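PDB 5J73: protein design 2L4HC2_9 from Synthetic construct, which has no natural function, being a de novo designed helical homodimer, probably made to explore how modular hydrogen-bond networks specify self-assembly. Local coordinates for residues A[23-28]-A[60-65]; A[33-38]-A[52-57]. One frame throughout, in Å; residues are numbered along the deposited sequence.

Interaction 1 of 2, residues A[23-28]-A[60-65]; sequences KKVEEA and EELIRI
Between Lys24 and Ile65, and between Val25 and Leu62, no flat group intervenes: the aliphatic chains meet directly. The guanidinium of Arg64 turns back on its own helix and has Glu60 O over one face, 3.6 Å above the plane and over its centre. The two helices run nearly antiparallel, at 155° between their directions, and their axes approach to 10.7 Å. On helix 60-65 the contact is shared by Leu62, which meets Val25 and Ala28, and Ile65, which meets Lys24. The CD2 methyl of Leu62 comes 4.2 Å from Val25 CG2 and also rests 4.4 Å from Ala28 CB, so one branch serves two residues a helical turn apart. In Ile65, CG1 anti to the carbonyl carbon (chi1 -71°) and an extended second torsion carry CD1 across to Lys24 CB, 4.2 Å away. Lys24 meets it through that CB, and the extended chain beyond carries the ammonium toward the border, where Lys24 NZ stays 5.8 Å from Glu61 OE2, too far for a salt bridge. Val25 and Leu62 also pack on Ile63 and Ile59 of the second subunit. Two consecutive antiparallel helices packed through apolar side chains form a helical hairpin, and two copies of it are consistent with a dimeric four-helix bundle.

Interaction 2 of 2, residues A[33-38]-A[52-57]; sequences ERVKEA and IRELAE
Val35 and Leu55 face each other where the backbones are nearest, their CA atoms 8.2 Å apart. Helix 33-38 and helix 52-57 run close to antiparallel, at 162°, with 10.9 Å between the axes, a gap that side chains must fill. At the centre Val35 and Leu55 meet end on, with Val35 CG1 set against the fork of Leu55, 3.9 Å from Leu55 CD2. The same valine has a second use: its other methyl, CG2, lies over a face of the Glu54 carboxylate, 3.8 Å from Glu54 CD, and the two side chains run antiparallel past each other. Glu54 leaves its helix with CG anti to the backbone N (chi1 179°), and the straight chain beyond brings the carboxylate against the valine. There Arg34, bent at its third torsion, swings its guanidinium round so that Glu54 OE2 lies at the edge, near the plane, and Arg34 NH2 forms a salt bridge to Glu54 OE2, modelled at 2.7 Å with the two planes 29° apart. The place of that oxygen is less sure, so the detailed geometry of the bridge is doubtful. With an alanine here instead of Glu54, Arg34 would probably be left without this acidic mate, and Val35 CG2 would lose the carboxylate face that lies against it. Inward, Leu55 packs on Ile59 of the second subunit, and Val35 also touches Leu51. An apolar pair flanked by an ion pair at the border is consistent with the helix packing of a designed helical bundle, here near the connection of the hairpin.

How the interactions relate
From the N terminus, helix 8-39 first supplies segment 23-28 and then 33-38; after a short connection, helix 45-78 supplies 52-57 and then 60-65. The order of partners is thereby reversed, so the contacts nest and do not cross. Interaction 2 closes the shorter loop, with 13 residues between its segments, and lies wholly within the longer one of 31 residues that interaction 1 closes. Their centres are 13 Å apart: interaction 1 lies at the middle of the chain, interaction 2 toward the connection. Together they join the two helices of the hairpin at successive levels, and both also meet the second subunit.

Interaction 1 of 2, residues A[23-28]-A[60-65]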
loop_
_atom_site.group_PDB
_atom_site.type_symbol
_atom_site.label_atom_id
_atom_site.label_comp_id
_atom_site.label_asym_id
_atom_site.label_seq_id
_atom_site.Cartn_x
_atom_site.Cartn_y
_atom_site.Cartn_z
ATOM N N LYS A 23 -0.928 -6.302 9.768
ATOM C CA LYS A 23 -0.189 -7.558 9.727
ATOM C C LYS A 23 0.325 -7.754 8.305
ATOM O O LYS A 23 1.487 -8.104 8.105
ATOM C CB LYS A 23 -1.063 -8.734 10.173
ATOM C CG LYS A 23 -0.375 -10.100 10.120
ATOM C CD LYS A 23 0.852 -10.177 11.024
ATOM C CE LYS A 23 1.373 -11.606 11.112
ATOM N NZ LYS A 23 2.634 -11.714 11.895
ATOM N N LYS A 24 -0.543 -7.542 7.320
ATOM C CA LYS A 24 -0.136 -7.631 5.921
ATOM C C LYS A 24 0.961 -6.611 5.606
ATOM O O LYS A 24 1.866 -6.892 4.820
ATOM C CB LYS A 24 -1.325 -7.428 4.974
ATOM C CG LYS A 24 -2.293 -8.603 4.893
ATOM C CD LYS A 24 -3.369 -8.353 3.838
ATOM C CE LYS A 24 -4.227 -9.587 3.596
ATOM N NZ LYS A 24 -5.447 -9.289 2.790
ATOM N N VAL A 25 0.885 -5.433 6.219
ATOM C CA VAL A 25 1.915 -4.416 6.015
ATOM C C VAL A 25 3.228 -4.912 6.607
ATOM O O VAL A 25 4.291 -4.751 6.007
ATOM C CB VAL A 25 1.524 -3.056 6.658
ATOM C CG1 VAL A 25 2.714 -2.100 6.697
ATOM C CG2 VAL A 25 0.374 -2.421 5.897
ATOM N N GLU A 26 3.148 -5.523 7.781
ATOM C CA GLU A 26 4.325 -6.069 8.442
ATOM C C GLU A 26 4.914 -7.208 7.613
ATOM O O GLU A 26 6.133 -7.343 7.502
ATOM C CB GLU A 26 3.970 -6.559 9.847
ATOM C CG GLU A 26 3.908 -5.456 10.891
ATOM C CD GLU A 26 3.499 -5.967 12.258
ATOM O OE1 GLU A 26 3.258 -7.186 12.390
ATOM O OE2 GLU A 26 3.462 -5.158 13.208
ATOM N N GLU A 27 4.039 -8.022 7.031
ATOM C CA GLU A 27 4.471 -9.104 6.152
ATOM C C GLU A 27 5.162 -8.535 4.920
ATOM O O GLU A 27 6.152 -9.082 4.444
ATOM C CB GLU A 27 3.278 -9.973 5.738
ATOM C CG GLU A 27 3.639 -11.140 4.827
ATOM C CD GLU A 27 2.433 -11.973 4.429
ATOM O OE1 GLU A 27 1.302 -11.615 4.820
ATOM O OE2 GLU A 27 2.613 -12.968 3.693
ATOM N N ALA A 28 4.636 -7.425 4.407
ATOM C CA ALA A 28 5.207 -6.795 3.226
ATOM C C ALA A 28 6.574 -6.203 3.535
ATOM O O ALA A 28 7.503 -6.313 2.735
ATOM C CB ALA A 28 4.273 -5.713 2.697
ATOM N N GLU A 60 -0.196 -4.750 -5.192
ATOM C CA GLU A 60 -1.618 -4.928 -5.455
ATOM C C GLU A 60 -2.398 -5.192 -4.169
ATOM O O GLU A 60 -3.530 -4.735 -4.019
ATOM C CB GLU A 60 -1.819 -6.067 -6.454
ATOM C CG GLU A 60 -2.092 -5.573 -7.866
ATOM C CD GLU A 60 -1.592 -6.517 -8.941
ATOM O OE1 GLU A 60 -1.119 -7.623 -8.610
ATOM O OE2 GLU A 60 -1.672 -6.146 -10.129
ATOM N N GLU A 61 -1.785 -5.911 -3.236
ATOM C CA GLU A 61 -2.412 -6.178 -1.948
ATOM C C GLU A 61 -2.513 -4.888 -1.144
ATOM O O GLU A 61 -3.544 -4.602 -0.535
ATOM C CB GLU A 61 -1.628 -7.238 -1.169
ATOM C CG GLU A 61 -1.874 -8.659 -1.656
ATOM C CD GLU A 61 -1.036 -9.689 -0.920
ATOM O OE1 GLU A 61 -0.021 -9.304 -0.299
ATOM O OE2 GLU A 61 -1.394 -10.886 -0.965
ATOM N N LEU A 62 -1.428 -4.121 -1.138
ATOM C CA LEU A 62 -1.397 -2.841 -0.444
ATOM C C LEU A 62 -2.403 -1.856 -1.046
ATOM O O LEU A 62 -2.964 -1.025 -0.336
ATOM C CB LEU A 62 0.011 -2.249 -0.491
ATOM C CG LEU A 62 1.104 -3.011 0.269
ATOM C CD1 LEU A 62 2.439 -2.308 0.112
ATOM C CD2 LEU A 62 0.760 -3.174 1.743
ATOM N N ILE A 63 -2.623 -1.950 -2.353
ATOM C CA ILE A 63 -3.594 -1.087 -3.021
ATOM C C ILE A 63 -5.024 -1.409 -2.596
ATOM O O ILE A 63 -5.835 -0.501 -2.428
ATOM C CB ILE A 63 -3.459 -1.183 -4.559
ATOM C CG1 ILE A 63 -2.177 -0.467 -4.997
ATOM C CG2 ILE A 63 -4.665 -0.547 -5.255
ATOM C CD1 ILE A 63 -1.879 -0.547 -6.478
ATOM N N ARG A 64 -5.338 -2.690 -2.420
ATOM C CA ARG A 64 -6.661 -3.078 -1.935
ATOM C C ARG A 64 -6.915 -2.509 -0.547
ATOM O O ARG A 64 -8.012 -2.047 -0.249
ATOM C CB ARG A 64 -6.815 -4.598 -1.899
ATOM C CG ARG A 64 -6.941 -5.246 -3.259
ATOM C CD ARG A 64 -7.237 -6.729 -3.129
ATOM N NE ARG A 64 -6.002 -7.505 -3.131
ATOM C CZ ARG A 64 -5.339 -7.849 -4.230
ATOM N NH1 ARG A 64 -5.788 -7.489 -5.426
ATOM N NH2 ARG A 64 -4.217 -8.546 -4.130
ATOM N N ILE A 65 -5.890 -2.556 0.297
ATOM C CA ILE A 65 -5.988 -2.056 1.659
ATOM C C ILE A 65 -6.316 -0.569 1.670
ATOM O O ILE A 65 -7.140 -0.118 2.464
ATOM C CB ILE A 65 -4.677 -2.313 2.435
ATOM C CG1 ILE A 65 -4.520 -3.808 2.720
ATOM C CG2 ILE A 65 -4.638 -1.520 3.736
ATOM C CD1 ILE A 65 -3.086 -4.247 2.971
#

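Interaction 2 of 2, residues A[33-38]-A[52-57]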
loop_
_atom_site.group_PDB
_atom_site.type_symbol
_atom_site.label_atom_id
_atom_site.label_comp_id
_atom_site.label_asym_id
_atom_site.label_seq_id
_atom_site.Cartn_x
_atom_site.Cartn_y
_atom_site.Cartn_z
ATOM N N GLU A 33 12.368 -6.657 2.524
ATOM C CA GLU A 33 13.779 -6.622 2.901
ATOM C C GLU A 33 14.494 -7.899 2.463
ATOM O O GLU A 33 15.611 -7.843 1.954
ATOM C CB GLU A 33 13.946 -6.411 4.405
ATOM C CG GLU A 33 15.306 -5.845 4.791
ATOM C CD GLU A 33 15.369 -5.438 6.247
ATOM O OE1 GLU A 33 16.292 -4.677 6.617
ATOM O OE2 GLU A 33 14.507 -5.901 7.026
ATOM N N ARG A 34 13.855 -9.050 2.665
ATOM C CA ARG A 34 14.431 -10.317 2.229
ATOM C C ARG A 34 14.602 -10.306 0.711
ATOM O O ARG A 34 15.594 -10.813 0.186
ATOM C CB ARG A 34 13.563 -11.500 2.661
ATOM C CG ARG A 34 14.097 -12.848 2.202
ATOM C CD ARG A 34 13.109 -13.966 2.478
ATOM N NE ARG A 34 11.913 -13.855 1.647
ATOM C CZ ARG A 34 11.848 -14.230 0.373
ATOM N NH1 ARG A 34 12.914 -14.736 -0.230
ATOM N NH2 ARG A 34 10.714 -14.092 -0.302
ATOM N N VAL A 35 13.630 -9.729 0.014
ATOM C CA VAL A 35 13.715 -9.578 -1.435
ATOM C C VAL A 35 14.852 -8.622 -1.767
ATOM O O VAL A 35 15.562 -8.808 -2.757
ATOM C CB VAL A 35 12.383 -9.057 -2.042
ATOM C CG1 VAL A 35 12.604 -8.411 -3.413
ATOM C CG2 VAL A 35 11.354 -10.173 -2.132
ATOM N N LYS A 36 15.026 -7.600 -0.933
ATOM C CA LYS A 36 16.087 -6.624 -1.148
ATOM C C LYS A 36 17.434 -7.290 -0.860
ATOM O O LYS A 36 18.401 -7.094 -1.590
ATOM C CB LYS A 36 15.885 -5.385 -0.273
ATOM C CG LYS A 36 14.704 -4.505 -0.714
ATOM C CD LYS A 36 14.259 -3.611 0.432
ATOM C CE LYS A 36 15.190 -2.426 0.651
ATOM N NZ LYS A 36 14.443 -1.360 1.377
ATOM N N GLU A 37 17.485 -8.090 0.206
ATOM C CA GLU A 37 18.694 -8.834 0.551
ATOM C C GLU A 37 19.025 -9.852 -0.532
ATOM O O GLU A 37 20.183 -10.000 -0.921
ATOM C CB GLU A 37 18.527 -9.545 1.900
ATOM C CG GLU A 37 19.753 -10.356 2.346
ATOM C CD GLU A 37 20.984 -9.499 2.593
ATOM O OE1 GLU A 37 20.842 -8.266 2.732
ATOM O OE2 GLU A 37 22.099 -10.062 2.643
ATOM N N ALA A 38 18.005 -10.549 -1.016
ATOM C CA ALA A 38 18.193 -11.535 -2.072
ATOM C C ALA A 38 18.591 -10.858 -3.379
ATOM O O ALA A 38 19.270 -11.452 -4.214
ATOM C CB ALA A 38 16.927 -12.358 -2.260
ATOM N N ILE A 52 10.440 -9.601 -8.688
ATOM C CA ILE A 52 9.609 -8.528 -9.227
ATOM C C ILE A 52 8.130 -8.923 -9.212
ATOM O O ILE A 52 7.271 -8.116 -8.857
ATOM C CB ILE A 52 10.054 -8.156 -10.660
ATOM C CG1 ILE A 52 11.418 -7.460 -10.603
ATOM C CG2 ILE A 52 9.006 -7.282 -11.350
ATOM C CD1 ILE A 52 11.987 -7.050 -11.951
ATOM N N ARG A 53 7.844 -10.160 -9.603
ATOM C CA ARG A 53 6.487 -10.698 -9.543
ATOM C C ARG A 53 5.987 -10.706 -8.098
ATOM O O ARG A 53 4.833 -10.378 -7.822
ATOM C CB ARG A 53 6.454 -12.108 -10.146
ATOM C CG ARG A 53 6.474 -12.103 -11.670
ATOM C CD ARG A 53 6.347 -13.492 -12.303
ATOM N NE ARG A 53 5.134 -14.219 -11.934
ATOM C CZ ARG A 53 5.098 -15.276 -11.124
ATOM N NH1 ARG A 53 6.211 -15.765 -10.587
ATOM N NH2 ARG A 53 3.938 -15.865 -10.862
ATOM N N GLU A 54 6.876 -11.077 -7.186
ATOM C CA GLU A 54 6.549 -11.172 -5.773
ATOM C C GLU A 54 6.213 -9.788 -5.204
ATOM O O GLU A 54 5.256 -9.637 -4.445
ATOM C CB GLU A 54 7.716 -11.824 -5.027
ATOM C CG GLU A 54 7.550 -11.988 -3.528
ATOM C CD GLU A 54 8.686 -12.802 -2.919
ATOM O OE1 GLU A 54 9.578 -13.246 -3.675
ATOM O OE2 GLU A 54 8.693 -13.004 -1.687
ATOM N N LEU A 55 6.999 -8.779 -5.573
ATOM C CA LEU A 55 6.743 -7.404 -5.137
ATOM C C LEU A 55 5.481 -6.824 -5.776
ATOM O O LEU A 55 4.766 -6.036 -5.151
ATOM C CB LEU A 55 7.939 -6.502 -5.458
ATOM C CG LEU A 55 9.252 -6.740 -4.702
ATOM C CD1 LEU A 55 10.198 -5.571 -4.923
ATOM C CD2 LEU A 55 9.030 -6.965 -3.211
ATOM N N ALA A 56 5.213 -7.205 -7.019
ATOM C CA ALA A 56 4.013 -6.751 -7.713
ATOM C C ALA A 56 2.765 -7.247 -6.991
ATOM O O ALA A 56 1.746 -6.562 -6.952
ATOM C CB ALA A 56 4.018 -7.225 -9.156
ATOM N N GLU A 57 2.851 -8.444 -6.421
ATOM C CA GLU A 57 1.757 -8.998 -5.636
ATOM C C GLU A 57 1.517 -8.147 -4.402
ATOM O O GLU A 57 0.375 -7.875 -4.030
ATOM C CB GLU A 57 2.064 -10.431 -5.210
ATOM C CG GLU A 57 1.688 -11.486 -6.221
ATOM C CD GLU A 57 1.898 -12.887 -5.683
ATOM O OE1 GLU A 57 2.569 -13.027 -4.637
ATOM O OE2 GLU A 57 1.403 -13.849 -6.306
#